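Local structure of putative metalloprotease II (Bacteroides fragilis, 4ON1) at residues E210-S215 and S250-A255; T198-L203 and F239-Y244; L17-N22 and T41-M46; G100-D105 and D159-I164; Y269-D274 and R313-V318. The protein probably acts as a secreted zinc-dependent endopeptidase of the fragilysin type, bearing an N-terminal domain ahead of a metallopeptidase domain that holds a bound zinc ion. All blocks are in the same frame, centred on the assembly; numbering follows the deposited sequence.

Contact 1: residues E210-S215 and S250-A255; sequences EKDGGS and SHKGGA
Lys211 and Glu210 meet His251, Lys252 and Gly253 where two loops leave neighbouring parallel strands, 201-209 and 240-248, of the metalloprotease domain; residues 210-213 form a type II beta turn. Its closing bond runs from Gly213 N to Glu210 O, 3.0 Å. One direct hydrogen bond joins the loops, from Lys211 N to His251 O at 2.8 Å, with the donor well above the carbonyl plane. The same oxygen also takes a weaker CA-H contact from Glu210 CA. Glu210 CG is anti to its backbone N (chi1 176°), which lays that methylene against His251 O at 3.4 Å, and the extended chain takes the carboxylate on past Lys252. OE2 faces Gly253, while OE1 makes a salt bridge with Arg288 of strand 284-288, whose guanidinium also binds Gly254 O. On the exposed side the two lysine chains lie side by side and point the same way, Lys211 CD touching Lys252 CE at 3.5 Å. Their ammonium groups stand 4.3 Å apart, NZ to NZ, like charges that would be expected to repel, which Asp212 OD2, 4.2 Å from Lys252 NZ, may offset in part. A water bridges the two loops: its very short approach to Glu210 OE2 is doubtful, but it can donate to Lys211 O at 2.8 Å and accepts from Gly253 N at 3.2 Å.

Contact 2: residues T198-L203 and F239-Y244; sequences TYPATL and FITVKY
Ala201, Thr202 and Leu203 pair in parallel with Ile240, Thr241 and Val242, joining the first residues of strands 201-209 and 240-248 in the metalloprotease domain. Four backbone hydrogen bonds form the seam. It starts loosely, with Ala201 N to Phe239 O at 3.2 Å, and tightens through Thr241 N to Ala201 O until Leu203 N reaches Thr241 O at 2.8 Å in a nearly straight bond (172°). Lys243 N then binds Leu203 O, and CA-H groups of Ile240 and Val242 add contacts to the carbonyls of Ala201 and Leu203.

Polar side chains meet on the face that carries Thr202 and Thr241. Thr241 OG1 sits between its own backbone N and carbonyl carbon (chi1 59°), which brings it 3.2 Å from Thr202 OG1. A water lies 2.8 Å from Thr241 OG1, is equally close to Thr202 OG1, and lies doubtfully close to Pro200 O.

Apolar contacts are sparse. On the other face Leu203 CD2 and Ile240 CD1 barely touch, both being buried, with Leu309 against Ile240 and Ile307 against Leu203. Before the strands, the poorly ordered Thr198 lays CG2 beside Phe239 CE2 at 3.7 Å, and Pro200, which follows a cis peptide, brings CG to within 4.1 Å of Thr241 CG2. The register is therefore set by the main chain, leaving the threonine face to water and the Leu203 and Ile240 face to the buried apolar interior.

Contact 3: residues L17-N22 and T41-M46; sequences LEHVLN and TEHTIM
His19 and His43 meet edge by edge, neither ring over the other's face, across two parallel strands, 19-22 and 43-49, of a beta-alpha-beta unit in the N-terminal domain; helix 28-35 makes the crossover and packs Val34 against His19 and Ile45. Both imidazoles have CG anti to the carbonyl carbon (chi1 -46° in His19, -76° in His43), and their planes differ by only 18°. His19 NE2 and His43 ND1 share a hydrogen bond of 2.9 Å, in which either may donate. Glu18 crosses His43 at about a right angle and lays its carboxylate over one ring face, OE2 lying 3.5 Å above the centre; if the imidazole is protonated, the nearby acid would probably stabilise it. Leu17 sets its CD2 branch against Met46, 3.4 Å from its N and 3.7 Å from CB, and also brushes Thr44 CG2. Met46 then bends at chi2 and chi3, carrying its tip away from strand 19-22. The backbones are bonded from Glu18 N to Thr44 O, Met46 N to His19 O and Leu21 N to Met46 O. Leu21, buried with Ile45 on the helix side, presents CB to Ile45 CG2 at 4.2 Å.

Contact 4: residues G100-D105 and D159-I164; sequences GGDLID and DITKAI
Asp102, Leu103 and Ile104 pack against Asp159, Ile160 and Thr161, where strand 153-159 of the N-terminal domain runs into helix 160-165 beside strand 102-109. The tight part centres on Leu103, whose backbone is bonded at both polar atoms: its N donates to Thr161 OG1 at 2.8 Å, almost straight, and its O accepts from Ile160 N at 2.8 Å. Thr161 OG1 is anti to its own carbonyl carbon (chi1 -61°), which turns the hydroxyl to the strand and leaves CG2 near Asp102 OD1. Leu103 and Ile160 lie side by side, CD2 to CG2 4.1 Å, and Ile160 CD1 reaches Asp105, whose carboxylate is engaged by Arg96. Ile104 CD1 presses on Asp159 CG at 3.5 Å.

The contact opens toward Gly101 and Asp102. At the border the buried Asp159 meets the partly exposed Asp102: the two side chains cross at about a right angle, their carboxylate planes 68° apart, with Asp102 OD2 only 2.6 Å from Asp159 OD1. The bent Lys162 chain brings CD 3.2 Å from Asp102 OD2, and NZ makes a long salt bridge to Asp159 OD1. Asp159 is also the helix N-cap, its OD2 accepting from Lys162 N at 3.1 Å. So close an approach of two acids suggests that they share a proton; the helix N-terminus and Lys162 may stabilise the negative charge that remains.

Contact 5: residues Y269-D274 and R313-V318; sequences YLRSWD and RGNFEV
Leu270 and Arg271, near the C-terminal end of helix 259-271, meet the loop around Asn315 and Phe316 that leads into strand 319-323. Leu270 CB lies over the face of the Phe316 ring, 4.0 Å from the centroid and 22° off the normal, a CH-pi contact, and its carbonyl oxygen lies over the ring nearer the rim, 3.7 Å from Phe316 CZ. Phe316 has CG anti to its carbonyl carbon (chi1 -56°), which directs the ring at the helix; Tyr284 meets it edge-to-face.

Arg271 follows, sliding past Phe316 in the opposite direction with CG 3.6 Å from Phe316 CD2. From CG to NE the chain is extended, and the guanidinium grips the backbone oxygen of Asn315 side-on: NE and NH2 each donate to Asn315 O at 3.0 Å, the acceptor lying in the guanidinium plane. NE comes from above the carbonyl plane, NH2 nearly in line with the C=O bond. The Asn315 side chain crosses that of Arg271 at about a right angle, its amide plane 16° from the guanidinium, with OD1 3.1 Å from Arg271 NE. Glu317 makes a salt bridge with Arg313 instead.

Further along, Ser272 N and Trp273 N bond back to Tyr269 O and Leu270 O. A helix end thus docks on an irregular loop of the metalloprotease domain, a buried aromatic ring against Leu270 and two arginine N-H groups sharing one carbonyl oxygen.

Contacts 1, 2 and 5 belong to the metalloprotease part, contacts 3 and 4 to the N-terminal domain. Contacts 1 and 2 concern the same two strands, 201-209 and 240-248: contact 2 pairs their beginnings and contact 1 their following loops, about 30 Å apart between centres. Contacts 2 and 3 are parallel strand pairings dominated by backbone bonds, whereas the loop contacts differ, contact 1 relying on one backbone bond and a water, contact 5 on an arginine and a ring. Those two touch, Ser250 N lying 3.0 Å from Tyr269 OH. Contact 1 is mostly exposed; contact 4, with four of nine touching residues buried, sets an acid pair beside a helix start. None lies at the zinc site.

Contact 1: residues E210-S215 and S250-A255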
# COMPACT_ATOMS: atom_id res chain seq x y z
N GLU A 210 13.73 2.26 -4.21
CA GLU A 210 14.86 1.89 -5.07
C GLU A 210 15.16 3.05 -6.02
O GLU A 210 14.25 3.64 -6.60
CB GLU A 210 14.56 0.61 -5.84
CG GLU A 210 15.64 0.17 -6.83
CD GLU A 210 15.27 -1.09 -7.61
OE1 GLU A 210 14.80 -2.07 -6.98
OE2 GLU A 210 15.42 -1.09 -8.85
N LYS A 211 16.43 3.42 -6.12
CA LYS A 211 16.81 4.48 -7.05
C LYS A 211 16.55 4.07 -8.49
O LYS A 211 16.95 2.98 -8.92
CB LYS A 211 18.27 4.88 -6.87
CG LYS A 211 18.65 6.10 -7.72
CD LYS A 211 20.09 6.50 -7.52
CE LYS A 211 20.44 7.75 -8.31
NZ LYS A 211 21.86 8.14 -8.13
N ASP A 212 15.86 4.94 -9.23
CA ASP A 212 15.39 4.66 -10.59
C ASP A 212 14.46 3.46 -10.63
O ASP A 212 14.24 2.88 -11.68
CB ASP A 212 16.57 4.44 -11.55
CG ASP A 212 17.54 5.60 -11.56
OD1 ASP A 212 17.10 6.76 -11.41
OD2 ASP A 212 18.76 5.36 -11.72
N GLY A 213 13.89 3.11 -9.48
CA GLY A 213 12.97 1.98 -9.40
C GLY A 213 11.58 2.29 -9.92
O GLY A 213 10.81 1.37 -10.21
N GLY A 214 11.25 3.57 -10.01
CA GLY A 214 9.99 4.00 -10.60
C GLY A 214 8.73 3.90 -9.74
O GLY A 214 7.63 4.14 -10.24
N SER A 215 8.87 3.57 -8.46
CA SER A 215 7.71 3.53 -7.56
C SER A 215 7.02 4.89 -7.53
O SER A 215 7.67 5.91 -7.26
CB SER A 215 8.13 3.14 -6.14
OG SER A 215 8.34 1.74 -6.05
N SER A 250 20.02 5.63 -2.72
CA SER A 250 20.83 5.62 -3.92
C SER A 250 21.10 4.16 -4.31
O SER A 250 22.07 3.86 -5.00
CB SER A 250 22.14 6.39 -3.71
OG SER A 250 23.00 5.69 -2.84
N HIS A 251 20.24 3.26 -3.86
CA HIS A 251 20.41 1.84 -4.15
C HIS A 251 19.62 1.45 -5.39
O HIS A 251 18.39 1.58 -5.43
CB HIS A 251 19.97 0.98 -2.97
CG HIS A 251 19.99 -0.49 -3.25
ND1 HIS A 251 21.17 -1.19 -3.41
CD2 HIS A 251 18.99 -1.39 -3.37
CE1 HIS A 251 20.88 -2.46 -3.64
NE2 HIS A 251 19.57 -2.61 -3.62
N LYS A 252 20.34 1.00 -6.42
CA LYS A 252 19.74 0.54 -7.68
C LYS A 252 19.72 -0.98 -7.78
O LYS A 252 20.45 -1.67 -7.06
CB LYS A 252 20.51 1.11 -8.87
CG LYS A 252 20.65 2.62 -8.85
CD LYS A 252 21.55 3.08 -9.99
CE LYS A 252 21.87 4.57 -9.90
NZ LYS A 252 22.83 5.00 -10.96
N GLY A 253 18.89 -1.50 -8.69
CA GLY A 253 18.84 -2.93 -8.97
C GLY A 253 18.56 -3.19 -10.44
O GLY A 253 18.09 -2.29 -11.14
N GLY A 254 18.87 -4.39 -10.94
CA GLY A 254 18.54 -4.70 -12.32
C GLY A 254 17.10 -5.15 -12.42
O GLY A 254 16.51 -5.63 -11.44
N ALA A 255 16.52 -5.05 -13.61
CA ALA A 255 15.10 -5.34 -13.79
C ALA A 255 14.70 -6.81 -13.62
O ALA A 255 13.63 -7.11 -13.08
CB ALA A 255 14.65 -4.84 -15.16
O HOH W 1 16.75 0.49 -10.11

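Contact 2: residues T198-L203 and F239-Y244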
# COMPACT_ATOMS: atom_id res chain seq x y z
N THR A 198 1.22 -5.13 24.82
CA THR A 198 -0.05 -4.41 24.80
C THR A 198 0.05 -2.87 24.90
O THR A 198 -0.94 -2.21 25.23
CB THR A 198 -0.94 -4.89 25.96
OG1 THR A 198 -0.55 -6.21 26.35
CG2 THR A 198 -2.40 -4.87 25.57
N TYR A 199 1.21 -2.32 24.61
CA TYR A 199 1.65 -1.10 25.30
C TYR A 199 0.94 0.25 25.02
O TYR A 199 0.64 0.98 25.97
CB TYR A 199 3.15 -0.95 25.06
CG TYR A 199 3.93 -2.04 25.77
CD1 TYR A 199 5.08 -2.59 25.20
CD2 TYR A 199 3.53 -2.51 27.01
CE1 TYR A 199 5.79 -3.59 25.85
CE2 TYR A 199 4.23 -3.52 27.66
CZ TYR A 199 5.36 -4.05 27.08
OH TYR A 199 6.06 -5.04 27.73
N PRO A 200 0.66 0.61 23.75
CA PRO A 200 0.84 -0.03 22.45
C PRO A 200 2.25 0.15 21.91
O PRO A 200 2.76 1.26 21.86
CB PRO A 200 -0.18 0.69 21.56
CG PRO A 200 -0.43 2.02 22.23
CD PRO A 200 0.25 2.02 23.58
N ALA A 201 2.86 -0.95 21.49
CA ALA A 201 4.19 -0.86 20.92
C ALA A 201 4.13 -0.19 19.55
O ALA A 201 3.24 -0.46 18.75
CB ALA A 201 4.81 -2.24 20.81
N THR A 202 5.10 0.69 19.28
CA THR A 202 5.19 1.32 17.97
C THR A 202 5.96 0.43 17.00
O THR A 202 7.11 0.09 17.24
CB THR A 202 5.88 2.70 18.05
OG1 THR A 202 5.09 3.59 18.84
CG2 THR A 202 6.04 3.29 16.65
N LEU A 203 5.31 0.06 15.91
CA LEU A 203 5.98 -0.67 14.84
C LEU A 203 6.26 0.29 13.69
O LEU A 203 5.33 0.82 13.08
CB LEU A 203 5.13 -1.85 14.37
CG LEU A 203 5.71 -2.76 13.29
CD1 LEU A 203 7.11 -3.24 13.68
CD2 LEU A 203 4.79 -3.93 13.05
N PHE A 239 -2.82 -3.12 20.47
CA PHE A 239 -1.57 -3.87 20.59
C PHE A 239 -0.39 -3.10 19.98
O PHE A 239 0.70 -3.09 20.54
CB PHE A 239 -1.70 -5.24 19.93
CG PHE A 239 -2.54 -6.21 20.71
CD1 PHE A 239 -3.49 -6.99 20.08
CD2 PHE A 239 -2.37 -6.35 22.08
CE1 PHE A 239 -4.27 -7.89 20.80
CE2 PHE A 239 -3.14 -7.24 22.81
CZ PHE A 239 -4.09 -8.02 22.16
N ILE A 240 -0.62 -2.47 18.83
CA ILE A 240 0.44 -1.71 18.18
C ILE A 240 -0.08 -0.39 17.63
O ILE A 240 -1.29 -0.21 17.45
CB ILE A 240 1.09 -2.48 17.01
CG1 ILE A 240 0.13 -2.55 15.82
CG2 ILE A 240 1.56 -3.87 17.45
CD1 ILE A 240 0.62 -3.42 14.67
N THR A 241 0.83 0.54 17.39
CA THR A 241 0.60 1.65 16.49
C THR A 241 1.62 1.47 15.38
O THR A 241 2.68 0.88 15.60
CB THR A 241 0.78 3.03 17.15
OG1 THR A 241 2.11 3.13 17.68
CG2 THR A 241 -0.23 3.22 18.28
N VAL A 242 1.31 1.96 14.19
CA VAL A 242 2.18 1.70 13.06
C VAL A 242 2.67 3.02 12.47
O VAL A 242 1.92 3.98 12.35
CB VAL A 242 1.48 0.88 11.97
CG1 VAL A 242 2.44 0.59 10.85
CG2 VAL A 242 0.98 -0.44 12.55
N LYS A 243 3.96 3.06 12.17
CA LYS A 243 4.56 4.21 11.52
C LYS A 243 5.19 3.75 10.23
O LYS A 243 5.89 2.73 10.20
CB LYS A 243 5.58 4.87 12.46
CG LYS A 243 6.25 6.12 11.89
CD LYS A 243 7.26 6.67 12.89
CE LYS A 243 7.91 7.95 12.38
NZ LYS A 243 8.72 8.64 13.43
N TYR A 244 4.93 4.47 9.14
CA TYR A 244 5.56 4.17 7.86
C TYR A 244 6.47 5.32 7.45
O TYR A 244 6.01 6.44 7.25
CB TYR A 244 4.51 3.94 6.77
CG TYR A 244 3.46 2.90 7.10
CD1 TYR A 244 3.63 1.58 6.75
CD2 TYR A 244 2.28 3.26 7.75
CE1 TYR A 244 2.67 0.62 7.04
CE2 TYR A 244 1.31 2.31 8.04
CZ TYR A 244 1.51 0.99 7.68
OH TYR A 244 0.54 0.05 7.97
O HOH W 2 2.80 3.21 20.41

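Contact 3: residues L17-N22 and T41-M46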
# COMPACT_ATOMS: atom_id res chain seq x y z
N LEU A 17 -25.21 15.84 5.24
CA LEU A 17 -24.17 16.07 4.25
C LEU A 17 -23.25 17.21 4.64
O LEU A 17 -23.71 18.26 5.09
CB LEU A 17 -24.79 16.35 2.88
CG LEU A 17 -25.20 15.10 2.11
CD1 LEU A 17 -26.18 15.45 1.01
CD2 LEU A 17 -23.96 14.45 1.52
N GLU A 18 -21.95 17.02 4.42
CA GLU A 18 -20.98 18.08 4.66
C GLU A 18 -20.22 18.48 3.41
O GLU A 18 -19.64 19.57 3.36
CB GLU A 18 -19.99 17.65 5.75
CG GLU A 18 -20.64 17.45 7.12
CD GLU A 18 -19.62 17.38 8.24
OE1 GLU A 18 -18.88 18.37 8.44
OE2 GLU A 18 -19.56 16.33 8.92
N HIS A 19 -20.19 17.61 2.41
CA HIS A 19 -19.41 17.89 1.20
C HIS A 19 -20.06 17.34 -0.06
O HIS A 19 -20.79 16.35 -0.01
CB HIS A 19 -18.00 17.29 1.33
CG HIS A 19 -17.34 17.56 2.65
ND1 HIS A 19 -16.61 18.70 2.90
CD2 HIS A 19 -17.30 16.82 3.79
CE1 HIS A 19 -16.15 18.66 4.14
NE2 HIS A 19 -16.56 17.53 4.70
N VAL A 20 -19.77 17.98 -1.19
CA VAL A 20 -20.09 17.43 -2.50
C VAL A 20 -18.79 17.29 -3.27
O VAL A 20 -17.84 18.05 -3.05
CB VAL A 20 -21.06 18.31 -3.31
CG1 VAL A 20 -22.33 18.58 -2.53
CG2 VAL A 20 -20.39 19.62 -3.74
N LEU A 21 -18.75 16.32 -4.17
CA LEU A 21 -17.55 16.04 -4.93
C LEU A 21 -17.94 15.38 -6.24
O LEU A 21 -18.56 14.32 -6.25
CB LEU A 21 -16.59 15.16 -4.12
CG LEU A 21 -15.20 14.88 -4.69
CD1 LEU A 21 -14.42 16.17 -4.90
CD2 LEU A 21 -14.43 13.95 -3.76
N ASN A 22 -17.58 16.03 -7.35
CA ASN A 22 -17.79 15.47 -8.67
C ASN A 22 -16.52 14.73 -9.09
O ASN A 22 -15.51 15.35 -9.40
CB ASN A 22 -18.16 16.57 -9.68
CG ASN A 22 -18.50 16.02 -11.06
OD1 ASN A 22 -17.99 14.98 -11.48
ND2 ASN A 22 -19.37 16.72 -11.77
N THR A 41 -14.31 13.21 13.56
CA THR A 41 -15.65 12.72 13.32
C THR A 41 -15.85 12.21 11.90
O THR A 41 -15.07 12.51 11.00
CB THR A 41 -16.69 13.82 13.62
OG1 THR A 41 -16.34 15.01 12.90
CG2 THR A 41 -16.72 14.13 15.10
N GLU A 42 -16.91 11.43 11.73
CA GLU A 42 -17.36 10.96 10.43
C GLU A 42 -17.93 12.12 9.59
O GLU A 42 -18.71 12.93 10.09
CB GLU A 42 -18.42 9.87 10.63
CG GLU A 42 -19.04 9.30 9.38
CD GLU A 42 -20.21 8.37 9.69
OE1 GLU A 42 -20.02 7.41 10.47
OE2 GLU A 42 -21.32 8.61 9.18
N HIS A 43 -17.51 12.21 8.34
CA HIS A 43 -18.07 13.20 7.42
C HIS A 43 -18.82 12.48 6.32
O HIS A 43 -18.39 11.43 5.84
CB HIS A 43 -16.98 14.10 6.81
CG HIS A 43 -16.45 15.14 7.74
ND1 HIS A 43 -16.35 16.47 7.39
CD2 HIS A 43 -15.99 15.05 9.02
CE1 HIS A 43 -15.85 17.16 8.40
NE2 HIS A 43 -15.62 16.32 9.40
N THR A 44 -19.95 13.04 5.90
CA THR A 44 -20.72 12.42 4.84
C THR A 44 -20.55 13.24 3.58
O THR A 44 -20.68 14.46 3.58
CB THR A 44 -22.21 12.31 5.23
OG1 THR A 44 -22.33 11.58 6.45
CG2 THR A 44 -22.99 11.58 4.14
N ILE A 45 -20.25 12.54 2.49
CA ILE A 45 -19.95 13.18 1.22
C ILE A 45 -20.90 12.71 0.13
O ILE A 45 -21.13 11.51 -0.01
CB ILE A 45 -18.51 12.86 0.76
CG1 ILE A 45 -17.50 13.18 1.87
CG2 ILE A 45 -18.18 13.61 -0.53
CD1 ILE A 45 -16.14 12.56 1.63
N MET A 46 -21.44 13.64 -0.64
CA MET A 46 -22.18 13.28 -1.83
C MET A 46 -21.27 13.24 -3.05
O MET A 46 -20.69 14.25 -3.43
CB MET A 46 -23.33 14.24 -2.08
CG MET A 46 -23.83 14.15 -3.50
SD MET A 46 -25.59 14.42 -3.56
CE MET A 46 -26.10 12.90 -2.78

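Contact 4: residues G100-D105 and D159-I164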
# COMPACT_ATOMS: atom_id res chain seq x y z
N GLY A 100 -19.64 -0.67 -9.62
CA GLY A 100 -20.11 -1.77 -10.44
C GLY A 100 -19.37 -3.07 -10.20
O GLY A 100 -19.14 -3.85 -11.13
N GLY A 101 -18.98 -3.30 -8.95
CA GLY A 101 -18.24 -4.50 -8.59
C GLY A 101 -16.73 -4.39 -8.77
O GLY A 101 -15.99 -5.25 -8.31
N ASP A 102 -16.28 -3.33 -9.44
CA ASP A 102 -14.85 -3.14 -9.66
C ASP A 102 -14.25 -2.19 -8.63
O ASP A 102 -14.89 -1.24 -8.18
CB ASP A 102 -14.57 -2.60 -11.07
CG ASP A 102 -14.72 -3.66 -12.14
OD1 ASP A 102 -14.97 -4.84 -11.78
OD2 ASP A 102 -14.58 -3.33 -13.33
N LEU A 103 -13.01 -2.48 -8.24
CA LEU A 103 -12.25 -1.57 -7.39
C LEU A 103 -11.64 -0.44 -8.24
O LEU A 103 -10.86 -0.71 -9.17
CB LEU A 103 -11.17 -2.32 -6.62
CG LEU A 103 -10.41 -1.51 -5.59
CD1 LEU A 103 -11.34 -1.18 -4.44
CD2 LEU A 103 -9.20 -2.29 -5.08
N ILE A 104 -12.00 0.80 -7.93
CA ILE A 104 -11.59 1.95 -8.75
C ILE A 104 -10.71 2.92 -7.97
O ILE A 104 -11.03 3.28 -6.84
CB ILE A 104 -12.82 2.72 -9.26
CG1 ILE A 104 -13.79 1.76 -9.97
CG2 ILE A 104 -12.40 3.85 -10.19
CD1 ILE A 104 -13.20 1.10 -11.21
N ASP A 105 -9.59 3.31 -8.57
CA ASP A 105 -8.70 4.34 -8.00
C ASP A 105 -8.89 5.68 -8.70
O ASP A 105 -8.79 5.75 -9.93
CB ASP A 105 -7.23 3.91 -8.11
CG ASP A 105 -6.59 3.62 -6.76
OD1 ASP A 105 -7.14 4.04 -5.72
OD2 ASP A 105 -5.52 2.98 -6.74
N ASP A 159 -9.20 1.38 -13.20
CA ASP A 159 -9.93 0.21 -12.75
C ASP A 159 -8.93 -0.86 -12.29
O ASP A 159 -8.34 -1.55 -13.11
CB ASP A 159 -10.83 -0.33 -13.86
CG ASP A 159 -11.88 -1.30 -13.35
OD1 ASP A 159 -13.02 -1.26 -13.87
OD2 ASP A 159 -11.58 -2.10 -12.44
N ILE A 160 -8.75 -0.97 -10.97
CA ILE A 160 -7.79 -1.92 -10.41
C ILE A 160 -8.18 -3.36 -10.73
O ILE A 160 -7.34 -4.18 -11.10
CB ILE A 160 -7.68 -1.76 -8.88
CG1 ILE A 160 -7.35 -0.31 -8.50
CG2 ILE A 160 -6.66 -2.75 -8.29
CD1 ILE A 160 -6.04 0.19 -9.06
N THR A 161 -9.46 -3.66 -10.57
CA THR A 161 -9.97 -4.99 -10.83
C THR A 161 -9.66 -5.44 -12.26
O THR A 161 -9.21 -6.56 -12.48
CB THR A 161 -11.48 -5.05 -10.57
OG1 THR A 161 -11.72 -4.74 -9.19
CG2 THR A 161 -12.02 -6.44 -10.89
N LYS A 162 -9.88 -4.55 -13.22
CA LYS A 162 -9.54 -4.83 -14.61
C LYS A 162 -8.04 -5.05 -14.79
O LYS A 162 -7.62 -6.02 -15.43
CB LYS A 162 -10.00 -3.70 -15.52
CG LYS A 162 -11.18 -4.03 -16.41
CD LYS A 162 -12.51 -3.80 -15.71
CE LYS A 162 -13.63 -3.64 -16.73
NZ LYS A 162 -13.44 -2.41 -17.57
N ALA A 163 -7.25 -4.15 -14.22
CA ALA A 163 -5.79 -4.23 -14.31
C ALA A 163 -5.25 -5.55 -13.76
O ALA A 163 -4.34 -6.15 -14.34
CB ALA A 163 -5.15 -3.06 -13.59
N ILE A 164 -5.81 -5.98 -12.64
CA ILE A 164 -5.43 -7.26 -12.05
C ILE A 164 -5.83 -8.41 -12.98
O ILE A 164 -5.06 -9.35 -13.17
CB ILE A 164 -6.08 -7.46 -10.67
CG1 ILE A 164 -5.53 -6.45 -9.65
CG2 ILE A 164 -5.84 -8.87 -10.16
CD1 ILE A 164 -6.17 -6.59 -8.28

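Contact 5: residues Y269-D274 and R313-V318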
# COMPACT_ATOMS: atom_id res chain seq x y z
N TYR A 269 23.44 -2.88 1.29
CA TYR A 269 23.36 -1.43 1.13
C TYR A 269 22.97 -0.74 2.44
O TYR A 269 23.59 0.25 2.85
CB TYR A 269 22.36 -1.06 0.04
CG TYR A 269 22.12 0.44 -0.07
CD1 TYR A 269 23.00 1.27 -0.76
CD2 TYR A 269 21.00 1.02 0.53
CE1 TYR A 269 22.77 2.64 -0.85
CE2 TYR A 269 20.77 2.38 0.45
CZ TYR A 269 21.65 3.18 -0.24
OH TYR A 269 21.41 4.54 -0.32
N LEU A 270 21.95 -1.28 3.12
CA LEU A 270 21.47 -0.68 4.36
C LEU A 270 22.56 -0.62 5.42
O LEU A 270 22.65 0.34 6.19
CB LEU A 270 20.28 -1.47 4.92
CG LEU A 270 19.01 -1.50 4.06
CD1 LEU A 270 17.96 -2.41 4.69
CD2 LEU A 270 18.44 -0.10 3.87
N ARG A 271 23.39 -1.66 5.46
CA ARG A 271 24.38 -1.81 6.52
C ARG A 271 25.51 -0.79 6.45
O ARG A 271 26.19 -0.56 7.45
CB ARG A 271 24.94 -3.23 6.51
CG ARG A 271 23.98 -4.22 7.13
CD ARG A 271 24.26 -5.66 6.74
NE ARG A 271 23.26 -6.53 7.35
CZ ARG A 271 22.88 -7.70 6.86
NH1 ARG A 271 23.40 -8.16 5.73
NH2 ARG A 271 21.95 -8.42 7.49
N SER A 272 25.70 -0.16 5.30
CA SER A 272 26.72 0.88 5.18
C SER A 272 26.10 2.22 4.81
O SER A 272 26.82 3.16 4.46
CB SER A 272 27.77 0.49 4.15
OG SER A 272 27.18 0.22 2.89
N TRP A 273 24.78 2.32 4.92
CA TRP A 273 24.06 3.56 4.62
C TRP A 273 24.01 4.47 5.85
O TRP A 273 23.30 4.19 6.81
CB TRP A 273 22.64 3.24 4.16
CG TRP A 273 21.91 4.38 3.53
CD1 TRP A 273 22.45 5.53 3.04
CD2 TRP A 273 20.49 4.46 3.30
NE1 TRP A 273 21.45 6.33 2.52
CE2 TRP A 273 20.25 5.69 2.67
CE3 TRP A 273 19.41 3.61 3.56
CZ2 TRP A 273 18.96 6.10 2.30
CZ3 TRP A 273 18.13 4.01 3.20
CH2 TRP A 273 17.92 5.26 2.57
N ASP A 274 24.75 5.57 5.80
CA ASP A 274 24.86 6.42 6.99
C ASP A 274 23.53 7.10 7.34
O ASP A 274 23.32 7.48 8.50
CB ASP A 274 25.97 7.46 6.79
CG ASP A 274 25.70 8.41 5.64
OD1 ASP A 274 25.00 8.01 4.69
OD2 ASP A 274 26.21 9.55 5.69
N ARG A 313 15.06 -8.16 16.21
CA ARG A 313 16.31 -8.50 15.53
C ARG A 313 17.03 -7.25 15.04
O ARG A 313 16.40 -6.25 14.73
CB ARG A 313 16.01 -9.45 14.38
CG ARG A 313 15.47 -10.78 14.86
CD ARG A 313 14.94 -11.61 13.72
NE ARG A 313 15.97 -11.83 12.72
CZ ARG A 313 16.77 -12.89 12.70
NH1 ARG A 313 16.67 -13.81 13.64
NH2 ARG A 313 17.67 -13.00 11.73
N GLY A 314 18.36 -7.31 14.98
CA GLY A 314 19.16 -6.17 14.58
C GLY A 314 19.89 -6.37 13.26
O GLY A 314 19.59 -7.30 12.52
N ASN A 315 20.83 -5.47 12.97
CA ASN A 315 21.67 -5.55 11.77
C ASN A 315 20.87 -5.69 10.48
O ASN A 315 21.28 -6.41 9.56
CB ASN A 315 22.67 -6.71 11.89
CG ASN A 315 23.77 -6.64 10.84
OD1 ASN A 315 24.08 -7.64 10.18
ND2 ASN A 315 24.34 -5.45 10.66
N PHE A 316 19.72 -5.02 10.41
CA PHE A 316 18.92 -4.98 9.19
C PHE A 316 18.54 -6.39 8.70
O PHE A 316 18.37 -6.61 7.50
CB PHE A 316 19.66 -4.22 8.09
CG PHE A 316 20.06 -2.82 8.49
CD1 PHE A 316 19.14 -1.78 8.44
CD2 PHE A 316 21.34 -2.55 8.95
CE1 PHE A 316 19.49 -0.50 8.83
CE2 PHE A 316 21.70 -1.27 9.35
CZ PHE A 316 20.78 -0.24 9.28
N GLU A 317 18.40 -7.33 9.62
CA GLU A 317 18.07 -8.71 9.27
C GLU A 317 16.61 -8.87 8.89
O GLU A 317 16.24 -9.84 8.22
CB GLU A 317 18.40 -9.66 10.42
CG GLU A 317 19.89 -9.92 10.56
CD GLU A 317 20.24 -10.56 11.89
OE1 GLU A 317 19.32 -11.06 12.57
OE2 GLU A 317 21.43 -10.55 12.25
N VAL A 318 15.77 -7.93 9.33
CA VAL A 318 14.35 -7.96 8.97
C VAL A 318 14.11 -7.06 7.77
O VAL A 318 14.11 -5.84 7.89
CB VAL A 318 13.43 -7.52 10.14
CG1 VAL A 318 11.97 -7.53 9.70
CG2 VAL A 318 13.63 -8.43 11.34